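Local coordinates for putative gdp-fucose protein o-fucosyltransferase 1 (Caenorhabditis elegans, PDB 3ZY2) that is a putative glycosyltransferase of the GT-B fold that binds guanosine-5'-diphosphate, at residues A[178-182]-A[183-187]; A[254-257]-A[258-261]; A[264-267]-A[268-272]; A[311-315]-A[316-320]; A[339-342]-A[343-347]. One frame throughout, in Å; residues are numbered along the deposited sequence.

Contact 1 of 5, residues A[178-182]-A[183-187]; sequences FPSKG and KVWSI
Ser180 OG is gripped twice: it accepts the indole N-H of Trp185 and is also hydrogen-bonded to the carboxylate of Asp25 on helix 20-37. From NE1 of Trp185 to OG of Ser180 is 2.8 Å, and the oxygen lies just 9° out of the indole plane, so it meets the ring at its edge, although the N-H itself is bent away from a straight line (135°). Trp185 gets there by folding back over the turn that leads to it. Its CG lies beside its own backbone N (chi1 -65°), which lays one face of the indole over the backbone of Gly182. CA of Gly182 sits 3.6 Å from the centroid of the six-membered ring, close to the normal, a clear CH-pi contact. The turn beneath is built from backbone bonds: Val184 N donates to Lys181 O at 3.0 Å, and Trp185 N to Gly182 O at 3.2 Å, two overlapping beta turns that run on into a 3-10 segment. All this belongs to the loop between strand 168-171 of one parallel sheet and helix 195-208, which leads into the other sheet, so the turn lies on the connection between the two Rossmann-like halves of a GT-B fold. Branch CG2 of Val184 presses on the same carbonyl that its own N-H binds, 3.4 Å from Lys181 O. A water bridges the turn, donating to Gly182 O at 2.7 Å and accepting from Ser186 N at 2.9 Å, while His338 meets Trp185 edge-to-face.

Contact 2 of 5, residues A[254-257]-A[258-261]; sequences TLTK and EICS
Thr256 sits at the N-cap of the short helix 257-260, and its OG1 accepts from Ile259 N over 3.3 Å. The hydroxyl is placed for this by chi1 61°, which sets it between the backbone N and the carbonyl carbon, facing the first turn. Its backbone works alongside: Thr256 O takes a sound bond from Cys260 N at 3.0 Å and a weak one from Ile259 N. The tight part of the contact is apolar. There Leu255 stretches its CD1 branch to CG2 of Ile259, 3.8 Å away, the two side chains crossing obliquely. Leu255 continues onto Val333 and Ile259 onto Ile359, and Cys260 is tied to Cys228 by a disulfide that fastens this turn to helix 222-229. Thr256 OG1 stands at the border, touched by CG1 and CD1 of Ile259 and also by a water. The solvent side is looser. Lys257 is exposed, and Glu258 reaches back to the cap through that water, which stands 2.6 Å from Thr256 OG1 and donates to OE1 of Glu258 at 3.1 Å. The other carboxylate oxygen has a weak bond from Gln266 of the next helix. At the far end, where Ser261 leaves helical geometry, its backbone N still reaches Lys257 O at 2.7 Å, with the N-H pointing fairly straight at the oxygen (158°).

Contact 3 of 5, residues A[264-267]-A[268-272]; sequences KQQI and LEQIV
Ile267 and Ile271 carry the apolar part of this contact, one turn apart on helix 264-278. They run alongside each other in one direction, with CG2 of Ile267 3.6 Å from CD1 of Ile271. Each CG1 stands beside its own backbone N (chi1 -71° in Ile271), which turns the CG1 arm of Ile271 back along the helix: its CG1 lies 3.2 Å from Ile267 O and its CD1 goes on to meet the branch methyl of Ile267. Leu268 folds back likewise, its CG resting 3.4 Å from Lys264 O. The backbone bonds are those of a regular alpha helix. Leu268 N binds Lys264 O at 3.0 Å, and Ile271 N binds Ile267 O at 2.9 Å, with Glu269 to Gln265 and Gln270 to Gln266 completing the turn between them. Of the polar side chains, Gln266 is the one tied to the start of the helix: its OE1 accepts from the backbone N of Ser263, one half of a capping box, while NE2 has a weak bond to Glu258 OE2. Gln265 and Glu269 are exposed, as is Lys264, which leans on Met292 on the Leu268 flank. The apolar side faces the second parallel sheet of the GT-B fold, with Ile267 on Leu218 and Ile271 on Val216 of strand 213-218, while Leu268 and Ile271 meet Ile296 of helix 293-300.

Contact 4 of 5, residues A[311-315]-A[316-320]; sequences EPDDM and YTSLA. With GDP (guanosine-5'-diphosphate), chain C.
Asp313 reaches Ser318 and the guanine of guanosine-5'-diphosphate with the same oxygen. Its OD1 lies 2.8 Å from OG of Ser318, takes a hydrogen bond from the ligand's N2 at 3.1 Å and a weak one from its N1, while OD2 accepts from Ser287 N. One carboxylate therefore contacts both the base and the helix that starts here. Asp314 is the N-cap. With CG anti to the backbone N (chi1 -175°), its OD2 swings over the first turn and takes Thr317 N at 3.1 Å on the anti lone pair, almost straight (167°), besides a weak bond from Tyr316 N. Its carbonyl oxygen accepts from Ser318 N at 2.9 Å. Next, CG of Met315 stands 3.5 Å from the centroid of the Tyr316 ring, nearly on its normal, a CH-pi contact, and SD of Met315 lies obliquely 4.2 Å from that centroid, a Met-aromatic contact. The same sulfur is 3.6 Å from O3' of the ligand. Helix 315-324, begun by this cap after strand 307-308, packs against helix 195-208 through Tyr316 and Ala320, and against helices 20-37 and 335-346 through Leu319.

Contact 5 of 5, residues A[339-342]-A[343-347]; sequences IVKR and ERDHA
Lys341 curls forward along helix 335-346 to Asp345, one turn on. Its CG starts anti to the backbone N (chi1 178°), but bends at chi2 (58°) and again at chi4 bring NZ round to OD2 of Asp345, 2.7 Å away, on that oxygen's syn lone pair. The other carboxylate oxygen, OD1, is 3.3 Å from NZ, so the salt bridge is lopsided. A backbone bond from Asp345 N to Lys341 O, 2.8 Å, runs beneath. Val340 flanks the aliphatic part of Arg344: CG1 of Val340 meets CD of Arg344 at 3.7 Å, after which a bend at chi3 sends the guanidinium on to the carbonyls of Pro353 and Ala325. Arg342 also bends at chi3, and its guanidinium goes to Asp25 in a salt bridge and to Gln188. Toward His346 the bonding weakens: His346 N reaches Arg342 O only weakly (2.9 Å, 128°). The helix joins strands 327-330 and 354-356 in a beta-alpha-beta unit. Chemically, the buried arginine charges are met by a carboxylate and by carbonyl oxygens, whereas the Lys341 ammonium probably offsets the negative charge of Asp345 near the carbonyl end of the helix.

Along the chain the five contacts follow in order. Contact 1 lies on the connection between the two parallel sheets, whereas contacts 2 to 5 belong to the half built on strand 213-218 and its neighbours. Contacts 2 and 3 lie on successive helices 257-260 and 264-278, centres about 15 Å apart, on one side of the chain's centre. Contacts 4 and 5 (centres about 16 Å apart) touch through Leu319 against Ile339 and Val340, and contact 5 in turn touches contact 1 (centres about 12 Å apart), where Trp185 packs on Arg342. Thus helix 335-346 links the base-binding helix start to the connecting loop, while the centres of contacts 1 and 3 are about 30 Å apart.

Contact 1 of 5, residues A[178-182]-A[183-187]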
# COMPACT_ATOMS: atom_id res chain seq x y z
N PHE A 178 -3.91 -2.37 10.78
CA PHE A 178 -3.93 -1.25 11.68
C PHE A 178 -5.18 -0.44 11.42
O PHE A 178 -5.47 -0.13 10.28
CB PHE A 178 -2.71 -0.34 11.49
CG PHE A 178 -2.76 0.87 12.38
CD1 PHE A 178 -2.34 0.77 13.71
CD2 PHE A 178 -3.31 2.07 11.94
CE1 PHE A 178 -2.41 1.88 14.57
CE2 PHE A 178 -3.37 3.19 12.78
CZ PHE A 178 -2.93 3.08 14.11
N PRO A 179 -5.93 -0.10 12.47
CA PRO A 179 -5.78 -0.53 13.88
C PRO A 179 -5.92 -2.05 14.03
O PRO A 179 -6.50 -2.72 13.17
CB PRO A 179 -6.95 0.19 14.57
CG PRO A 179 -7.21 1.39 13.67
CD PRO A 179 -7.07 0.82 12.31
N SER A 180 -5.39 -2.60 15.13
CA SER A 180 -5.46 -4.05 15.33
C SER A 180 -6.90 -4.56 15.44
O SER A 180 -7.81 -3.85 15.92
CB SER A 180 -4.72 -4.45 16.61
OG SER A 180 -5.27 -3.77 17.73
N LYS A 181 -7.07 -5.80 15.02
CA LYS A 181 -8.35 -6.49 15.14
C LYS A 181 -8.51 -7.07 16.53
O LYS A 181 -7.53 -7.52 17.15
CB LYS A 181 -8.47 -7.58 14.09
CG LYS A 181 -8.33 -7.06 12.66
CD LYS A 181 -8.83 -8.06 11.63
CE LYS A 181 -8.67 -7.48 10.23
NZ LYS A 181 -9.46 -8.21 9.18
N GLY A 182 -9.75 -7.11 17.01
CA GLY A 182 -10.04 -7.66 18.36
C GLY A 182 -9.41 -9.03 18.62
O GLY A 182 -9.03 -9.34 19.75
N LYS A 183 -9.30 -9.84 17.57
CA LYS A 183 -8.78 -11.21 17.65
C LYS A 183 -7.34 -11.30 18.16
O LYS A 183 -6.93 -12.34 18.69
CB LYS A 183 -8.90 -11.87 16.26
CG LYS A 183 -8.62 -13.37 16.16
CD LYS A 183 -9.53 -13.96 15.07
CE LYS A 183 -9.27 -15.45 14.78
NZ LYS A 183 -8.04 -15.64 13.95
N VAL A 184 -6.56 -10.24 17.98
CA VAL A 184 -5.16 -10.33 18.39
C VAL A 184 -4.89 -9.60 19.70
O VAL A 184 -3.77 -9.63 20.20
CB VAL A 184 -4.15 -9.82 17.32
CG1 VAL A 184 -4.30 -10.63 16.01
CG2 VAL A 184 -4.26 -8.29 17.12
N TRP A 185 -5.91 -8.95 20.26
CA TRP A 185 -5.68 -8.14 21.47
C TRP A 185 -5.14 -8.99 22.63
O TRP A 185 -4.30 -8.50 23.41
CB TRP A 185 -6.92 -7.37 21.92
CG TRP A 185 -7.37 -6.34 20.96
CD1 TRP A 185 -6.62 -5.76 19.96
CD2 TRP A 185 -8.63 -5.68 20.94
NE1 TRP A 185 -7.37 -4.82 19.28
CE2 TRP A 185 -8.61 -4.76 19.86
CE3 TRP A 185 -9.81 -5.82 21.70
CZ2 TRP A 185 -9.72 -3.96 19.54
CZ3 TRP A 185 -10.90 -5.03 21.37
CH2 TRP A 185 -10.85 -4.12 20.30
N SER A 186 -5.60 -10.24 22.75
CA SER A 186 -5.13 -11.11 23.82
C SER A 186 -3.65 -11.46 23.75
O SER A 186 -3.07 -11.87 24.74
CB SER A 186 -5.98 -12.38 23.87
OG SER A 186 -5.80 -13.13 22.69
N ILE A 187 -3.01 -11.26 22.59
CA ILE A 187 -1.58 -11.51 22.47
C ILE A 187 -0.76 -10.57 23.38
O ILE A 187 0.37 -10.88 23.72
CB ILE A 187 -1.15 -11.47 20.97
CG1 ILE A 187 -1.91 -12.57 20.23
CG2 ILE A 187 0.39 -11.66 20.78
CD1 ILE A 187 -1.68 -12.57 18.71
O HOH W 1 -8.14 -11.14 21.62

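Contact 2 of 5, residues A[254-257]-A[258-261]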
# COMPACT_ATOMS: atom_id res chain seq x y z
N THR A 254 -21.23 6.34 19.31
CA THR A 254 -20.56 7.27 18.41
C THR A 254 -19.31 7.86 19.07
O THR A 254 -19.37 8.33 20.19
CB THR A 254 -21.48 8.44 18.00
OG1 THR A 254 -21.87 9.18 19.17
CG2 THR A 254 -22.73 7.92 17.31
N LEU A 255 -18.19 7.82 18.36
CA LEU A 255 -17.00 8.54 18.82
C LEU A 255 -17.22 10.06 18.74
O LEU A 255 -17.51 10.60 17.67
CB LEU A 255 -15.77 8.13 18.00
CG LEU A 255 -14.45 8.76 18.43
CD1 LEU A 255 -14.13 8.37 19.88
CD2 LEU A 255 -13.30 8.35 17.49
N THR A 256 -17.09 10.73 19.88
CA THR A 256 -17.20 12.19 19.96
C THR A 256 -15.87 12.86 20.28
O THR A 256 -14.92 12.22 20.76
CB THR A 256 -18.17 12.63 21.05
OG1 THR A 256 -17.70 12.17 22.33
CG2 THR A 256 -19.60 12.12 20.78
N LYS A 257 -15.81 14.17 20.03
CA LYS A 257 -14.72 15.02 20.50
C LYS A 257 -14.50 14.95 22.01
O LYS A 257 -13.36 15.00 22.46
CB LYS A 257 -15.00 16.48 20.14
CG LYS A 257 -14.51 16.91 18.78
CD LYS A 257 -14.71 18.43 18.61
CE LYS A 257 -13.93 19.24 19.65
NZ LYS A 257 -14.41 20.65 19.82
N GLU A 258 -15.59 14.84 22.78
CA GLU A 258 -15.57 14.75 24.25
C GLU A 258 -14.81 13.51 24.73
O GLU A 258 -14.19 13.52 25.78
CB GLU A 258 -17.00 14.71 24.81
CG GLU A 258 -17.76 16.03 24.83
CD GLU A 258 -19.21 15.86 25.25
OE1 GLU A 258 -19.95 15.08 24.61
OE2 GLU A 258 -19.64 16.53 26.22
N ILE A 259 -14.89 12.44 23.95
CA ILE A 259 -14.17 11.20 24.26
C ILE A 259 -12.73 11.31 23.77
O ILE A 259 -11.79 10.93 24.46
CB ILE A 259 -14.90 9.98 23.63
CG1 ILE A 259 -16.23 9.76 24.35
CG2 ILE A 259 -14.04 8.71 23.65
CD1 ILE A 259 -17.22 8.93 23.55
N CYS A 260 -12.54 11.85 22.57
CA CYS A 260 -11.21 11.92 21.99
C CYS A 260 -10.32 12.92 22.75
O CYS A 260 -9.15 12.64 23.01
CB CYS A 260 -11.32 12.34 20.53
SG CYS A 260 -9.81 12.20 19.57
N SER A 261 -10.90 14.06 23.08
CA SER A 261 -10.17 15.16 23.71
C SER A 261 -11.03 15.82 24.79
O SER A 261 -11.61 16.88 24.55
CB SER A 261 -9.76 16.19 22.63
OG SER A 261 -8.82 17.11 23.16
O HOH W 2 -19.54 12.06 24.16

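Contact 3 of 5, residues A[264-267]-A[268-272]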
# COMPACT_ATOMS: atom_id res chain seq x y z
N LYS A 264 -10.48 20.18 30.12
CA LYS A 264 -9.84 20.15 31.44
C LYS A 264 -10.87 19.93 32.54
O LYS A 264 -10.67 19.12 33.44
CB LYS A 264 -9.03 21.43 31.70
CG LYS A 264 -7.71 21.49 30.93
CD LYS A 264 -6.83 22.64 31.39
CE LYS A 264 -5.90 23.08 30.25
NZ LYS A 264 -5.51 24.52 30.31
N GLN A 265 -11.99 20.65 32.45
CA GLN A 265 -13.10 20.50 33.40
C GLN A 265 -13.59 19.05 33.51
O GLN A 265 -13.80 18.54 34.62
CB GLN A 265 -14.28 21.41 32.99
CG GLN A 265 -13.88 22.86 32.61
CD GLN A 265 -13.54 23.05 31.12
OE1 GLN A 265 -12.38 22.94 30.71
NE2 GLN A 265 -14.56 23.36 30.32
N GLN A 266 -13.75 18.39 32.36
CA GLN A 266 -14.25 17.02 32.27
C GLN A 266 -13.21 16.06 32.87
O GLN A 266 -13.57 15.14 33.60
CB GLN A 266 -14.58 16.64 30.80
CG GLN A 266 -15.91 17.26 30.26
CD GLN A 266 -16.11 17.26 28.71
OE1 GLN A 266 -15.19 17.03 27.91
NE2 GLN A 266 -17.35 17.57 28.29
N ILE A 267 -11.93 16.29 32.58
CA ILE A 267 -10.85 15.47 33.16
C ILE A 267 -10.89 15.53 34.69
O ILE A 267 -10.87 14.50 35.35
CB ILE A 267 -9.47 15.91 32.64
CG1 ILE A 267 -9.35 15.55 31.16
CG2 ILE A 267 -8.32 15.24 33.47
CD1 ILE A 267 -8.20 16.19 30.43
N LEU A 268 -11.00 16.75 35.22
CA LEU A 268 -11.00 16.94 36.67
C LEU A 268 -12.21 16.29 37.31
O LEU A 268 -12.08 15.57 38.30
CB LEU A 268 -10.90 18.43 37.02
CG LEU A 268 -9.59 19.13 36.63
CD1 LEU A 268 -9.71 20.61 36.81
CD2 LEU A 268 -8.44 18.62 37.44
N GLU A 269 -13.39 16.53 36.74
CA GLU A 269 -14.62 15.96 37.28
C GLU A 269 -14.54 14.44 37.32
O GLU A 269 -14.89 13.82 38.33
CB GLU A 269 -15.84 16.39 36.44
CG GLU A 269 -17.15 15.74 36.91
CD GLU A 269 -18.40 16.29 36.26
OE1 GLU A 269 -18.29 17.17 35.38
OE2 GLU A 269 -19.49 15.82 36.64
N GLN A 270 -14.04 13.84 36.25
CA GLN A 270 -14.01 12.39 36.16
C GLN A 270 -12.94 11.75 37.06
O GLN A 270 -13.19 10.72 37.67
CB GLN A 270 -13.89 11.95 34.70
CG GLN A 270 -15.18 12.25 33.92
CD GLN A 270 -15.02 12.20 32.43
OE1 GLN A 270 -15.25 13.19 31.72
NE2 GLN A 270 -14.67 11.03 31.93
N ILE A 271 -11.78 12.40 37.19
CA ILE A 271 -10.75 11.93 38.14
C ILE A 271 -11.28 11.95 39.57
O ILE A 271 -11.08 11.01 40.34
CB ILE A 271 -9.48 12.78 38.05
CG1 ILE A 271 -8.74 12.49 36.73
CG2 ILE A 271 -8.55 12.50 39.26
CD1 ILE A 271 -7.53 13.37 36.47
N VAL A 272 -11.96 13.03 39.94
CA VAL A 272 -12.50 13.14 41.28
C VAL A 272 -13.57 12.05 41.51
O VAL A 272 -13.59 11.43 42.57
CB VAL A 272 -13.12 14.53 41.51
CG1 VAL A 272 -13.98 14.55 42.77
CG2 VAL A 272 -12.03 15.58 41.60

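Contact 4 of 5, residues A[311-315]-A[316-320]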
# COMPACT_ATOMS: atom_id res chain seq x y z
N GLU A 311 9.33 12.52 36.51
CA GLU A 311 10.07 13.64 35.92
C GLU A 311 11.49 13.20 35.60
O GLU A 311 12.27 13.00 36.53
CB GLU A 311 10.11 14.86 36.85
CG GLU A 311 8.81 15.65 36.94
CD GLU A 311 8.84 16.72 37.99
OE1 GLU A 311 9.51 17.75 37.76
OE2 GLU A 311 8.20 16.54 39.06
N PRO A 312 11.82 13.04 34.31
CA PRO A 312 10.91 13.26 33.17
C PRO A 312 9.93 12.10 33.02
O PRO A 312 10.11 11.06 33.69
CB PRO A 312 11.85 13.31 31.97
CG PRO A 312 13.04 12.49 32.39
CD PRO A 312 13.16 12.56 33.87
N ASP A 313 8.92 12.26 32.17
CA ASP A 313 7.94 11.19 31.93
C ASP A 313 8.51 10.17 30.94
O ASP A 313 8.62 10.48 29.74
CB ASP A 313 6.59 11.77 31.43
CG ASP A 313 5.47 10.73 31.39
OD1 ASP A 313 5.67 9.63 30.86
OD2 ASP A 313 4.37 11.05 31.84
N ASP A 314 8.90 8.99 31.45
CA ASP A 314 9.47 7.88 30.64
C ASP A 314 8.31 7.06 30.15
O ASP A 314 7.56 6.48 30.95
CB ASP A 314 10.33 6.94 31.47
CG ASP A 314 11.00 5.87 30.61
OD1 ASP A 314 12.10 6.17 30.09
OD2 ASP A 314 10.48 4.74 30.43
N MET A 315 8.12 7.00 28.83
CA MET A 315 6.88 6.44 28.33
C MET A 315 6.67 4.98 28.74
O MET A 315 5.53 4.57 28.97
CB MET A 315 6.71 6.63 26.82
CG MET A 315 7.43 5.59 25.95
SD MET A 315 7.23 5.92 24.16
CE MET A 315 8.64 6.95 23.99
N TYR A 316 7.75 4.19 28.80
CA TYR A 316 7.57 2.75 29.01
C TYR A 316 7.26 2.46 30.46
O TYR A 316 6.37 1.65 30.77
CB TYR A 316 8.78 1.96 28.51
CG TYR A 316 9.21 2.38 27.13
CD1 TYR A 316 8.44 2.04 26.00
CD2 TYR A 316 10.36 3.17 26.94
CE1 TYR A 316 8.82 2.46 24.70
CE2 TYR A 316 10.74 3.58 25.65
CZ TYR A 316 9.96 3.22 24.54
OH TYR A 316 10.28 3.60 23.24
N THR A 317 7.97 3.14 31.34
CA THR A 317 7.74 3.00 32.77
C THR A 317 6.34 3.54 33.09
O THR A 317 5.63 2.93 33.89
CB THR A 317 8.82 3.66 33.63
OG1 THR A 317 10.09 3.08 33.29
CG2 THR A 317 8.55 3.43 35.11
N SER A 318 5.91 4.59 32.39
CA SER A 318 4.52 5.07 32.58
C SER A 318 3.51 4.00 32.19
O SER A 318 2.55 3.78 32.92
CB SER A 318 4.23 6.36 31.80
OG SER A 318 4.88 7.46 32.42
N LEU A 319 3.70 3.36 31.04
CA LEU A 319 2.80 2.27 30.66
C LEU A 319 2.77 1.16 31.73
O LEU A 319 1.69 0.62 32.07
CB LEU A 319 3.25 1.67 29.31
CG LEU A 319 2.97 2.58 28.09
CD1 LEU A 319 3.76 2.06 26.92
CD2 LEU A 319 1.48 2.62 27.74
N ALA A 320 3.95 0.79 32.22
CA ALA A 320 4.04 -0.26 33.22
C ALA A 320 3.30 0.13 34.50
O ALA A 320 2.57 -0.69 35.07
CB ALA A 320 5.51 -0.58 33.50
PB GDP C . -1.41 7.50 19.91
O1B GDP C . -1.59 7.95 21.32
O2B GDP C . -2.08 6.31 19.16
O3B GDP C . -0.46 8.48 18.99
O3A GDP C . -0.04 6.69 20.57
PA GDP C . 1.44 6.36 19.76
O1A GDP C . 2.00 5.69 21.26
O2A GDP C . 1.50 5.72 18.60
O5' GDP C . 1.70 8.13 19.61
C5' GDP C . 1.87 8.31 20.88
C4' GDP C . 2.87 8.99 21.46
O4' GDP C . 3.09 10.22 22.02
C3' GDP C . 3.40 8.02 22.30
O3' GDP C . 4.61 6.82 21.94
C2' GDP C . 4.97 8.91 23.55
O2' GDP C . 6.00 8.99 22.68
C1' GDP C . 4.02 10.09 23.52
N9 GDP C . 3.17 9.89 24.47
C8 GDP C . 1.37 9.63 24.31
N7 GDP C . 1.37 9.53 25.60
C5 GDP C . 2.29 9.59 26.48
C6 GDP C . 2.76 9.53 28.16
O6 GDP C . 1.80 9.33 28.76
N1 GDP C . 3.82 9.69 28.16
C2 GDP C . 4.86 9.89 27.52
N2 GDP C . 5.83 10.02 27.74
N3 GDP C . 4.94 10.03 25.95
C4 GDP C . 3.56 9.86 25.56

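Contact 5 of 5, residues A[339-342]-A[343-347]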
# COMPACT_ATOMS: atom_id res chain seq x y z
N ILE A 339 -2.50 -0.06 24.74
CA ILE A 339 -1.50 -0.96 25.33
C ILE A 339 -1.89 -1.27 26.79
O ILE A 339 -1.91 -2.44 27.20
CB ILE A 339 -0.09 -0.32 25.33
CG1 ILE A 339 0.46 -0.26 23.90
CG2 ILE A 339 0.84 -1.18 26.23
CD1 ILE A 339 1.73 0.58 23.79
N VAL A 340 -2.22 -0.23 27.55
CA VAL A 340 -2.55 -0.42 28.96
C VAL A 340 -3.82 -1.25 29.10
O VAL A 340 -3.87 -2.17 29.92
CB VAL A 340 -2.76 0.91 29.70
CG1 VAL A 340 -3.01 0.64 31.19
CG2 VAL A 340 -1.57 1.84 29.54
N LYS A 341 -4.86 -0.90 28.34
CA LYS A 341 -6.13 -1.63 28.39
C LYS A 341 -5.92 -3.12 28.13
O LYS A 341 -6.42 -3.95 28.91
CB LYS A 341 -7.11 -1.05 27.35
CG LYS A 341 -8.46 -1.76 27.29
CD LYS A 341 -9.14 -1.73 28.67
CE LYS A 341 -10.65 -2.02 28.61
NZ LYS A 341 -10.99 -3.32 27.93
N ARG A 342 -5.17 -3.46 27.08
CA ARG A 342 -4.91 -4.87 26.76
C ARG A 342 -4.09 -5.59 27.83
O ARG A 342 -4.33 -6.78 28.13
CB ARG A 342 -4.21 -5.00 25.41
CG ARG A 342 -5.09 -4.55 24.25
CD ARG A 342 -4.45 -4.84 22.89
NE ARG A 342 -3.11 -4.25 22.77
CZ ARG A 342 -2.81 -3.27 21.93
NH1 ARG A 342 -3.73 -2.72 21.14
NH2 ARG A 342 -1.55 -2.85 21.86
N GLU A 343 -3.12 -4.89 28.40
CA GLU A 343 -2.31 -5.48 29.45
C GLU A 343 -3.19 -5.78 30.66
O GLU A 343 -3.16 -6.88 31.24
CB GLU A 343 -1.13 -4.57 29.83
CG GLU A 343 -0.29 -5.21 30.96
CD GLU A 343 1.03 -4.52 31.22
OE1 GLU A 343 1.47 -3.75 30.34
OE2 GLU A 343 1.64 -4.78 32.28
N ARG A 344 -4.02 -4.81 31.01
CA ARG A 344 -4.91 -4.98 32.16
C ARG A 344 -5.94 -6.07 31.91
O ARG A 344 -6.30 -6.81 32.82
CB ARG A 344 -5.58 -3.67 32.52
CG ARG A 344 -4.55 -2.65 33.02
CD ARG A 344 -5.23 -1.31 33.39
NE ARG A 344 -6.10 -1.43 34.58
CZ ARG A 344 -5.66 -1.46 35.83
NH1 ARG A 344 -4.35 -1.38 36.08
NH2 ARG A 344 -6.52 -1.57 36.85
N ASP A 345 -6.38 -6.19 30.66
CA ASP A 345 -7.35 -7.24 30.33
C ASP A 345 -6.75 -8.64 30.33
O ASP A 345 -7.44 -9.61 30.66
CB ASP A 345 -7.88 -6.96 28.94
CG ASP A 345 -8.93 -5.85 28.90
OD1 ASP A 345 -9.43 -5.41 29.96
OD2 ASP A 345 -9.30 -5.47 27.76
N HIS A 346 -5.48 -8.77 29.90
CA HIS A 346 -4.95 -10.07 29.49
C HIS A 346 -3.70 -10.59 30.16
O HIS A 346 -3.41 -11.78 30.03
CB HIS A 346 -4.69 -10.09 27.97
CG HIS A 346 -5.92 -9.79 27.16
ND1 HIS A 346 -6.99 -10.68 27.08
CD2 HIS A 346 -6.25 -8.73 26.39
CE1 HIS A 346 -7.92 -10.14 26.31
NE2 HIS A 346 -7.50 -8.97 25.88
N ALA A 347 -2.94 -9.74 30.86
CA ALA A 347 -1.66 -10.19 31.43
C ALA A 347 -1.87 -11.24 32.50
O ALA A 347 -1.08 -12.19 32.61
CB ALA A 347 -0.86 -9.03 31.99